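Local coordinates for protein Na-translocating NADH-quinone reductase subunit C NqrC (PDB 4XHF) that belongs to the NqrC family of FMN-binding subunits and binds flavin mononucleotide in this soluble fragment, at residues Ser66-Leu71 and Val119-Asp124; Ser131-Phe136 and Tyr148-Pro153; Lys37-Gln42 and Asn57-Ile62. One frame throughout, in Å; residues are numbered along the deposited sequence.

The three contacts follow one another along the chain: interaction 3 closes first, then interaction 1, then interaction 2. Interactions 1 and 2 belong to the same antiparallel sheet. Their centres lie about 10 Å apart, and neighbouring strands 113-123 and 129-139 join them through probable backbone hydrogen bonds such as V133 N to F120 O. Interaction 3 packs helix 29-48 against helix 58-66, with its centre about 13 Å from that of interaction 1 and about 17 Å from that of interaction 2. Helix 58-66 runs straight into strand 67-73, and L41 of helix 29-48 reaches F120 and Y148. These two links join the N-terminal helices to the sheet of this FMN-binding protein.

Interaction 1 (Ser66-Leu71 and Val119-Asp124); sequences SVKPLL and VFKVFD
V67 CG1 and P69 CA meet the F120 ring obliquely; P69 CB lies 3.9 Å from F120 CE2. The F123 ring is approached at its edge, near its plane, by S66 O and K68 CB. V67 CG1 also packs on F120 CB at 3.8 Å.

V67, P69, F120 and V122 lie on one face of the sheet, and K68, L70, V119 and K121 on the opposite face. L70 CB touches V119 CG2. The K121 chain is extended beyond CG, and this draws its methylenes past L70 CD1, with CE at 3.6 Å. The amino groups of K68 and K121 end 4.4 Å apart, NZ to NZ. Two like charges this close would probably disfavour each other somewhat.

The backbones form an antiparallel ladder. K68 and K121 are one hydrogen-bonded pair, L70 and V119 the other. F123 N adds a bond of 2.8 Å to S66 O, at 164°. The K68 pair is uneven: K68 N meets K121 O in the carbonyl plane at 2.9 Å, while K121 N stands above the plane of K68 O at 3.2 Å. CA-H...O contacts supplement these bonds, as between V67 CA and K121 O. At the end of the ladder, one water bridges S66 OG and D124 O.

V67 is where the chain leaves helix 58-66 and becomes a strand. Strands 67-73 and 113-123 are neighbours in the antiparallel sheet of this FMN-binding protein, with L41 and V45 of helix 29-48 on the F120 face and F243 of helix 241-249 on the V119 face.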
loop_
_atom_site.group_PDB
_atom_site.type_symbol
_atom_site.label_atom_id
_atom_site.label_comp_id
_atom_site.label_asym_id
_atom_site.label_seq_id
_atom_site.Cartn_x
_atom_site.Cartn_y
_atom_site.Cartn_z
ATOM N N SER A 66 -14.508 10.012 -6.420
ATOM C CA SER A 66 -13.241 10.609 -6.004
ATOM C C SER A 66 -12.015 9.730 -6.249
ATOM O O SER A 66 -10.895 10.152 -5.961
ATOM C CB SER A 66 -13.311 10.971 -4.518
ATOM O OG SER A 66 -14.306 11.952 -4.283
ATOM N N VAL A 67 -12.219 8.524 -6.777
ATOM C CA VAL A 67 -11.109 7.596 -6.985
ATOM C C VAL A 67 -11.085 7.065 -8.415
ATOM O O VAL A 67 -12.123 6.729 -8.987
ATOM C CB VAL A 67 -11.169 6.403 -5.999
ATOM C CG1 VAL A 67 -9.951 5.505 -6.165
ATOM C CG2 VAL A 67 -11.247 6.897 -4.562
ATOM N N LYS A 68 -9.879 7.005 -8.976
ATOM C CA LYS A 68 -9.646 6.460 -10.307
ATOM C C LYS A 68 -8.720 5.250 -10.221
ATOM O O LYS A 68 -7.507 5.410 -10.086
ATOM C CB LYS A 68 -9.038 7.522 -11.225
ATOM C CG LYS A 68 -8.744 7.036 -12.632
ATOM C CD LYS A 68 -8.414 8.199 -13.563
ATOM C CE LYS A 68 -7.121 7.958 -14.322
ATOM N NZ LYS A 68 -6.637 9.164 -15.059
ATOM N N PRO A 69 -9.287 4.035 -10.277
ATOM C CA PRO A 69 -8.438 2.840 -10.265
ATOM C C PRO A 69 -7.608 2.723 -11.536
ATOM O O PRO A 69 -8.095 3.038 -12.622
ATOM C CB PRO A 69 -9.444 1.686 -10.156
ATOM C CG PRO A 69 -10.707 2.306 -9.667
ATOM C CD PRO A 69 -10.717 3.687 -10.234
ATOM N N LEU A 70 -6.365 2.278 -11.389
ATOM C CA LEU A 70 -5.451 2.145 -12.513
ATOM C C LEU A 70 -4.649 0.863 -12.415
ATOM O O LEU A 70 -4.184 0.496 -11.340
ATOM C CB LEU A 70 -4.489 3.329 -12.574
ATOM C CG LEU A 70 -5.076 4.699 -12.898
ATOM C CD1 LEU A 70 -4.038 5.773 -12.653
ATOM C CD2 LEU A 70 -5.548 4.735 -14.336
ATOM N N LEU A 71 -4.496 0.188 -13.548
ATOM C CA LEU A 71 -3.558 -0.916 -13.662
ATOM C C LEU A 71 -2.330 -0.383 -14.385
ATOM O O LEU A 71 -2.431 0.084 -15.516
ATOM C CB LEU A 71 -4.180 -2.094 -14.414
ATOM C CG LEU A 71 -3.360 -3.386 -14.459
ATOM C CD1 LEU A 71 -3.201 -3.982 -13.063
ATOM C CD2 LEU A 71 -3.995 -4.392 -15.413
ATOM N N VAL A 119 -3.311 0.456 -8.807
ATOM C CA VAL A 119 -3.124 1.633 -7.970
ATOM C C VAL A 119 -4.359 2.518 -8.055
ATOM O O VAL A 119 -5.199 2.337 -8.936
ATOM C CB VAL A 119 -1.871 2.435 -8.385
ATOM C CG1 VAL A 119 -0.626 1.582 -8.238
ATOM C CG2 VAL A 119 -1.995 2.941 -9.813
ATOM N N PHE A 120 -4.461 3.470 -7.133
ATOM C CA PHE A 120 -5.625 4.346 -7.051
ATOM C C PHE A 120 -5.222 5.806 -6.886
ATOM O O PHE A 120 -4.526 6.157 -5.939
ATOM C CB PHE A 120 -6.517 3.935 -5.880
ATOM C CG PHE A 120 -6.915 2.491 -5.896
ATOM C CD1 PHE A 120 -6.113 1.532 -5.301
ATOM C CD2 PHE A 120 -8.097 2.095 -6.493
ATOM C CE1 PHE A 120 -6.481 0.201 -5.311
ATOM C CE2 PHE A 120 -8.471 0.768 -6.508
ATOM C CZ PHE A 120 -7.662 -0.181 -5.915
ATOM N N LYS A 121 -5.662 6.648 -7.816
ATOM C CA LYS A 121 -5.522 8.092 -7.670
ATOM C C LYS A 121 -6.737 8.622 -6.924
ATOM O O LYS A 121 -7.868 8.310 -7.287
ATOM C CB LYS A 121 -5.391 8.778 -9.030
ATOM C CG LYS A 121 -4.066 8.535 -9.737
ATOM C CD LYS A 121 -4.020 9.259 -11.074
ATOM C CE LYS A 121 -2.716 9.008 -11.806
ATOM N NZ LYS A 121 -2.683 9.699 -13.123
ATOM N N VAL A 122 -6.498 9.415 -5.882
ATOM C CA VAL A 122 -7.576 9.947 -5.051
ATOM C C VAL A 122 -7.630 11.469 -5.154
ATOM O O VAL A 122 -6.607 12.142 -5.030
ATOM C CB VAL A 122 -7.401 9.536 -3.577
ATOM C CG1 VAL A 122 -8.621 9.941 -2.761
ATOM C CG2 VAL A 122 -7.156 8.034 -3.470
ATOM N N PHE A 123 -8.831 11.996 -5.376
ATOM C CA PHE A 123 -9.037 13.431 -5.556
ATOM C C PHE A 123 -9.949 13.999 -4.471
ATOM O O PHE A 123 -10.892 13.339 -4.036
ATOM C CB PHE A 123 -9.639 13.710 -6.937
ATOM C CG PHE A 123 -8.829 13.157 -8.076
ATOM C CD1 PHE A 123 -7.838 13.918 -8.672
ATOM C CD2 PHE A 123 -9.059 11.876 -8.549
ATOM C CE1 PHE A 123 -7.092 13.411 -9.718
ATOM C CE2 PHE A 123 -8.316 11.366 -9.594
ATOM C CZ PHE A 123 -7.331 12.135 -10.178
ATOM N N ASP A 124 -9.668 15.224 -4.039
ATOM C CA ASP A 124 -10.531 15.904 -3.085
ATOM C C ASP A 124 -11.761 16.440 -3.806
ATOM O O ASP A 124 -11.899 16.266 -5.017
ATOM C CB ASP A 124 -9.783 17.037 -2.377
ATOM C CG ASP A 124 -9.177 18.042 -3.346
ATOM O OD1 ASP A 124 -9.701 18.206 -4.467
ATOM O OD2 ASP A 124 -8.169 18.681 -2.977
HETATM O O HOH W 1 -13.749 14.378 -5.859
HETATM O O HOH W 2 -12.644 13.429 -1.595
#

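Interaction 2 (Ser131-Phe136 and Tyr148-Pro153); sequences SVVVPF and YVAVEP
F136 CG sits between its own backbone N and carbonyl carbon (chi1 79°), and this turns the ring across to V149 and Y148. V149 CG1 is anti to the backbone N (chi1 -179°), which places CG2 over one face of that ring. V149 CG2 is 3.5 Å from F136 CD1, and the two side chains cross at about a right angle. The edge of the same ring faces the Y148 backbone, with Y148 N 3.4 Å from F136 CE1.

V132, V134, V149 and V151 lie on one face of the sheet, and V133, P135, Y148 and A150 on the opposite one. The Y148 ring lies obliquely against P135, where CE1 touches P135 CB at 3.8 Å. V133 splits its branches: CG1 packs on Y148 CB and CG2 on A150 CB.

Four backbone bonds join the strands, two in the V132-V151 pair and two in the V134-V149 pair. V149 N donates to V134 O at 2.9 Å, with the N-H...O angle 168°; the donor lies nearly along the C=O axis. V151 N instead stands above the carbonyl plane of V132 O, at 3.0 Å. V133-A150 and P135-Y148 are non-hydrogen-bonded pairs. In the first, the CA atoms are 4.1 Å apart. All the touching residues are buried, so these bonds satisfy backbone groups away from solvent.

The two strands form the hairpin 129-139 and 144-151. Helix 29-48 lies on the V133 and A150 face, with A48 touching both. Helix 221-234 lies on the other, where M231 meets F136 and V149. Strands 113-123 and 158-165 flank the hairpin in the sheet.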
loop_
_atom_site.group_PDB
_atom_site.type_symbol
_atom_site.label_atom_id
_atom_site.label_comp_id
_atom_site.label_asym_id
_atom_site.label_seq_id
_atom_site.Cartn_x
_atom_site.Cartn_y
_atom_site.Cartn_z
ATOM N N SER A 131 -4.104 12.084 -3.077
ATOM C CA SER A 131 -3.099 11.076 -2.781
ATOM C C SER A 131 -3.138 9.974 -3.826
ATOM O O SER A 131 -4.063 9.901 -4.634
ATOM C CB SER A 131 -3.316 10.482 -1.383
ATOM O OG SER A 131 -4.516 9.733 -1.319
ATOM N N VAL A 132 -2.113 9.131 -3.810
ATOM C CA VAL A 132 -2.098 7.922 -4.616
ATOM C C VAL A 132 -1.944 6.737 -3.673
ATOM O O VAL A 132 -0.978 6.658 -2.914
ATOM C CB VAL A 132 -0.962 7.928 -5.661
ATOM C CG1 VAL A 132 -1.039 6.688 -6.545
ATOM C CG2 VAL A 132 -1.031 9.187 -6.517
ATOM N N VAL A 133 -2.920 5.836 -3.703
ATOM C CA VAL A 133 -2.904 4.656 -2.853
ATOM C C VAL A 133 -2.359 3.473 -3.640
ATOM O O VAL A 133 -2.867 3.148 -4.716
ATOM C CB VAL A 133 -4.309 4.326 -2.315
ATOM C CG1 VAL A 133 -4.234 3.220 -1.274
ATOM C CG2 VAL A 133 -4.961 5.573 -1.725
ATOM N N VAL A 134 -1.322 2.838 -3.099
ATOM C CA VAL A 134 -0.692 1.694 -3.749
ATOM C C VAL A 134 -0.667 0.484 -2.819
ATOM O O VAL A 134 -0.543 0.634 -1.604
ATOM C CB VAL A 134 0.751 2.015 -4.196
ATOM C CG1 VAL A 134 0.758 3.190 -5.150
ATOM C CG2 VAL A 134 1.647 2.301 -2.995
ATOM N N PRO A 135 -0.787 -0.723 -3.389
ATOM C CA PRO A 135 -0.685 -1.945 -2.591
ATOM C C PRO A 135 0.760 -2.283 -2.250
ATOM O O PRO A 135 1.653 -2.081 -3.072
ATOM C CB PRO A 135 -1.289 -3.009 -3.507
ATOM C CG PRO A 135 -0.988 -2.515 -4.878
ATOM C CD PRO A 135 -1.098 -1.019 -4.797
ATOM N N PHE A 136 0.982 -2.791 -1.045
ATOM C CA PHE A 136 2.291 -3.290 -0.666
ATOM C C PHE A 136 2.098 -4.546 0.159
ATOM O O PHE A 136 1.079 -4.710 0.829
ATOM C CB PHE A 136 3.081 -2.241 0.119
ATOM C CG PHE A 136 2.676 -2.129 1.554
ATOM C CD1 PHE A 136 1.446 -1.600 1.898
ATOM C CD2 PHE A 136 3.523 -2.552 2.558
ATOM C CE1 PHE A 136 1.069 -1.492 3.216
ATOM C CE2 PHE A 136 3.152 -2.449 3.880
ATOM C CZ PHE A 136 1.923 -1.917 4.210
ATOM N N TYR A 148 -2.159 -1.346 2.194
ATOM C CA TYR A 148 -2.107 -0.229 1.258
ATOM C C TYR A 148 -1.444 0.976 1.917
ATOM O O TYR A 148 -1.605 1.198 3.118
ATOM C CB TYR A 148 -3.515 0.146 0.773
ATOM C CG TYR A 148 -4.204 -0.932 -0.033
ATOM C CD1 TYR A 148 -4.055 -1.002 -1.413
ATOM C CD2 TYR A 148 -5.007 -1.881 0.585
ATOM C CE1 TYR A 148 -4.684 -1.988 -2.151
ATOM C CE2 TYR A 148 -5.641 -2.870 -0.144
ATOM C CZ TYR A 148 -5.475 -2.919 -1.512
ATOM O OH TYR A 148 -6.102 -3.901 -2.243
ATOM N N VAL A 149 -0.690 1.734 1.124
ATOM C CA VAL A 149 -0.106 2.998 1.565
ATOM C C VAL A 149 -0.563 4.138 0.666
ATOM O O VAL A 149 -0.387 4.090 -0.553
ATOM C CB VAL A 149 1.432 2.956 1.560
ATOM C CG1 VAL A 149 2.012 4.282 2.042
ATOM C CG2 VAL A 149 1.932 1.822 2.424
ATOM N N ALA A 150 -1.150 5.161 1.280
ATOM C CA ALA A 150 -1.532 6.376 0.574
ATOM C C ALA A 150 -0.423 7.404 0.729
ATOM O O ALA A 150 -0.014 7.712 1.846
ATOM C CB ALA A 150 -2.843 6.919 1.113
ATOM N N VAL A 151 0.064 7.923 -0.394
ATOM C CA VAL A 151 1.127 8.920 -0.379
ATOM C C VAL A 151 0.620 10.223 -0.987
ATOM O O VAL A 151 -0.181 10.209 -1.918
ATOM C CB VAL A 151 2.380 8.427 -1.147
ATOM C CG1 VAL A 151 2.980 7.215 -0.456
ATOM C CG2 VAL A 151 2.045 8.094 -2.593
ATOM N N GLU A 152 1.080 11.344 -0.443
ATOM C CA GLU A 152 0.705 12.656 -0.957
ATOM C C GLU A 152 1.358 12.884 -2.323
ATOM O O GLU A 152 2.275 12.152 -2.697
ATOM C CB GLU A 152 1.112 13.755 0.029
ATOM C CG GLU A 152 0.462 13.630 1.404
ATOM C CD GLU A 152 0.710 14.841 2.288
ATOM O OE1 GLU A 152 1.483 15.731 1.879
ATOM O OE2 GLU A 152 0.126 14.904 3.389
ATOM N N PRO A 153 0.884 13.893 -3.075
ATOM C CA PRO A 153 1.387 14.167 -4.428
ATOM C C PRO A 153 2.884 14.476 -4.514
ATOM O O PRO A 153 3.404 14.547 -5.627
ATOM C CB PRO A 153 0.565 15.386 -4.860
ATOM C CG PRO A 153 -0.687 15.284 -4.084
ATOM C CD PRO A 153 -0.259 14.765 -2.747
#

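Interaction 3 (Lys37-Gln42 and Asn57-Ile62); sequences KRDELQ and NEFRDI
R60 NH2 donates to D39 OD2 at 2.8 Å and 166°. R60 NE makes a matching bond to D39 OD1 at 2.9 Å. The arginine therefore grips the carboxylate side-on with two nitrogens, one to each oxygen. Both oxygens lie close to the guanidinium plane, but the nitrogens meet them from above the carboxylate plane. The two planes are 47° apart, so this salt bridge is bidentate but not coplanar. An R60 chain extended from CG to NE spans the gap to D39. The two bonds together restrict the rotation of the guanidinium.

The F59 ring lies beside this bridge. R60 CG stands 3.5 Å above one face of the ring, offset toward the rim, and D39 CG lies at the ring edge, in its plane. The ring also contacts the backbone oxygen of D39. Q42 comes in from the next turn of its helix. Its amide plane is almost perpendicular to the F59 ring, and OE1 lies 3.6 Å from F59 CE2. The same oxygen is equally near R60 CG. On its other side the amide is held through a water, which accepts from Q42 NE2 at 2.8 Å and donates to R60 O.

D39 and Q42 are three residues apart, one turn of helix 29-48, and thus present one side to F59 and R60. The segment axes stay 10.1 Å apart and make an angle of 67°. Within 37-42, R38 also forms a salt bridge to D87, and L41 packs on L86. This is a steep helix-helix crossing, joined by the F59 ring contacts and an inter-helix salt bridge, between the two N-terminal helices, 29-48 and 58-66, with its centre about 17 Å from the centre of the chain.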
loop_
_atom_site.group_PDB
_atom_site.type_symbol
_atom_site.label_atom_id
_atom_site.label_comp_id
_atom_site.label_asym_id
_atom_site.label_seq_id
_atom_site.Cartn_x
_atom_site.Cartn_y
_atom_site.Cartn_z
ATOM N N LYS A 37 -15.433 -8.438 -1.652
ATOM C CA LYS A 37 -14.038 -8.009 -1.658
ATOM C C LYS A 37 -13.887 -6.610 -2.249
ATOM O O LYS A 37 -12.993 -5.858 -1.859
ATOM C CB LYS A 37 -13.175 -9.000 -2.443
ATOM C CG LYS A 37 -13.191 -10.420 -1.890
ATOM C CD LYS A 37 -12.458 -10.539 -0.558
ATOM C CE LYS A 37 -10.947 -10.433 -0.731
ATOM N NZ LYS A 37 -10.214 -10.761 0.525
ATOM N N ARG A 38 -14.759 -6.264 -3.188
ATOM C CA ARG A 38 -14.716 -4.945 -3.803
ATOM C C ARG A 38 -15.134 -3.878 -2.797
ATOM O O ARG A 38 -14.600 -2.772 -2.801
ATOM C CB ARG A 38 -15.616 -4.891 -5.039
ATOM C CG ARG A 38 -15.223 -3.802 -6.023
ATOM C CD ARG A 38 -16.170 -3.731 -7.211
ATOM N NE ARG A 38 -16.409 -5.043 -7.811
ATOM C CZ ARG A 38 -17.475 -5.806 -7.571
ATOM N NH1 ARG A 38 -18.430 -5.402 -6.738
ATOM N NH2 ARG A 38 -17.589 -6.981 -8.174
ATOM N N ASP A 39 -16.092 -4.215 -1.939
ATOM C CA ASP A 39 -16.534 -3.300 -0.890
ATOM C C ASP A 39 -15.422 -3.059 0.123
ATOM O O ASP A 39 -15.154 -1.920 0.502
ATOM C CB ASP A 39 -17.771 -3.847 -0.175
ATOM C CG ASP A 39 -19.028 -3.767 -1.022
ATOM O OD1 ASP A 39 -19.041 -3.005 -2.013
ATOM O OD2 ASP A 39 -20.010 -4.460 -0.684
ATOM N N GLU A 40 -14.785 -4.137 0.569
ATOM C CA GLU A 40 -13.659 -4.036 1.489
ATOM C C GLU A 40 -12.527 -3.235 0.855
ATOM O O GLU A 40 -11.922 -2.380 1.500
ATOM C CB GLU A 40 -13.167 -5.428 1.894
ATOM C CG GLU A 40 -14.183 -6.231 2.702
ATOM C CD GLU A 40 -13.787 -7.685 2.890
ATOM O OE1 GLU A 40 -12.713 -8.085 2.394
ATOM O OE2 GLU A 40 -14.556 -8.429 3.535
ATOM N N LEU A 41 -12.256 -3.514 -0.416
ATOM C CA LEU A 41 -11.234 -2.799 -1.172
ATOM C C LEU A 41 -11.495 -1.295 -1.184
ATOM O O LEU A 41 -10.609 -0.500 -0.875
ATOM C CB LEU A 41 -11.174 -3.331 -2.604
ATOM C CG LEU A 41 -10.175 -2.670 -3.555
ATOM C CD1 LEU A 41 -8.755 -2.836 -3.050
ATOM C CD2 LEU A 41 -10.312 -3.252 -4.949
ATOM N N GLN A 42 -12.719 -0.915 -1.538
ATOM C CA GLN A 42 -13.099 0.492 -1.600
ATOM C C GLN A 42 -12.920 1.169 -0.245
ATOM O O GLN A 42 -12.437 2.297 -0.166
ATOM C CB GLN A 42 -14.547 0.632 -2.079
ATOM C CG GLN A 42 -14.733 0.368 -3.570
ATOM C CD GLN A 42 -16.181 0.462 -4.011
ATOM O OE1 GLN A 42 -17.086 -0.004 -3.320
ATOM N NE2 GLN A 42 -16.407 1.070 -5.170
ATOM N N ASN A 57 -24.009 2.874 2.725
ATOM C CA ASN A 57 -23.262 2.425 1.554
ATOM C C ASN A 57 -22.756 3.595 0.716
ATOM O O ASN A 57 -22.361 3.418 -0.437
ATOM C CB ASN A 57 -24.132 1.512 0.687
ATOM C CG ASN A 57 -24.502 0.216 1.387
ATOM O OD1 ASN A 57 -23.758 -0.282 2.234
ATOM N ND2 ASN A 57 -25.653 -0.340 1.028
ATOM N N GLU A 58 -22.766 4.790 1.300
ATOM C CA GLU A 58 -22.317 5.990 0.602
ATOM C C GLU A 58 -20.861 5.886 0.162
ATOM O O GLU A 58 -20.439 6.588 -0.754
ATOM C CB GLU A 58 -22.495 7.223 1.491
ATOM C CG GLU A 58 -23.941 7.666 1.663
ATOM C CD GLU A 58 -24.103 8.747 2.716
ATOM O OE1 GLU A 58 -23.079 9.309 3.159
ATOM O OE2 GLU A 58 -25.256 9.033 3.102
ATOM N N PHE A 59 -20.097 5.013 0.813
ATOM C CA PHE A 59 -18.679 4.854 0.493
ATOM C C PHE A 59 -18.487 4.417 -0.958
ATOM O O PHE A 59 -17.472 4.738 -1.578
ATOM C CB PHE A 59 -18.020 3.842 1.435
ATOM C CG PHE A 59 -18.418 2.421 1.173
ATOM C CD1 PHE A 59 -19.567 1.896 1.733
ATOM C CD2 PHE A 59 -17.641 1.608 0.365
ATOM C CE1 PHE A 59 -19.937 0.588 1.490
ATOM C CE2 PHE A 59 -18.006 0.300 0.119
ATOM C CZ PHE A 59 -19.154 -0.211 0.683
ATOM N N ARG A 60 -19.459 3.685 -1.494
ATOM C CA ARG A 60 -19.409 3.249 -2.886
ATOM C C ARG A 60 -19.494 4.446 -3.824
ATOM O O ARG A 60 -18.761 4.531 -4.809
ATOM C CB ARG A 60 -20.545 2.272 -3.190
ATOM C CG ARG A 60 -20.466 0.960 -2.429
ATOM C CD ARG A 60 -21.331 -0.104 -3.089
ATOM N NE ARG A 60 -21.382 -1.351 -2.324
ATOM C CZ ARG A 60 -22.416 -1.757 -1.586
ATOM N NH1 ARG A 60 -23.522 -1.025 -1.489
ATOM N NH2 ARG A 60 -22.346 -2.912 -0.940
ATOM N N ASP A 61 -20.399 5.367 -3.509
ATOM C CA ASP A 61 -20.599 6.563 -4.318
ATOM C C ASP A 61 -19.405 7.501 -4.187
ATOM O O ASP A 61 -18.986 8.128 -5.157
ATOM C CB ASP A 61 -21.882 7.290 -3.902
ATOM C CG ASP A 61 -23.080 6.362 -3.801
ATOM O OD1 ASP A 61 -23.089 5.314 -4.480
ATOM O OD2 ASP A 61 -24.016 6.686 -3.040
ATOM N N ILE A 62 -18.864 7.592 -2.978
ATOM C CA ILE A 62 -17.714 8.447 -2.715
ATOM C C ILE A 62 -16.498 7.924 -3.470
ATOM O O ILE A 62 -15.750 8.695 -4.070
ATOM C CB ILE A 62 -17.417 8.528 -1.201
ATOM C CG1 ILE A 62 -18.563 9.257 -0.493
ATOM C CG2 ILE A 62 -16.097 9.256 -0.934
ATOM C CD1 ILE A 62 -18.539 9.156 1.011
HETATM O O HOH W 3 -18.588 2.105 -6.535
#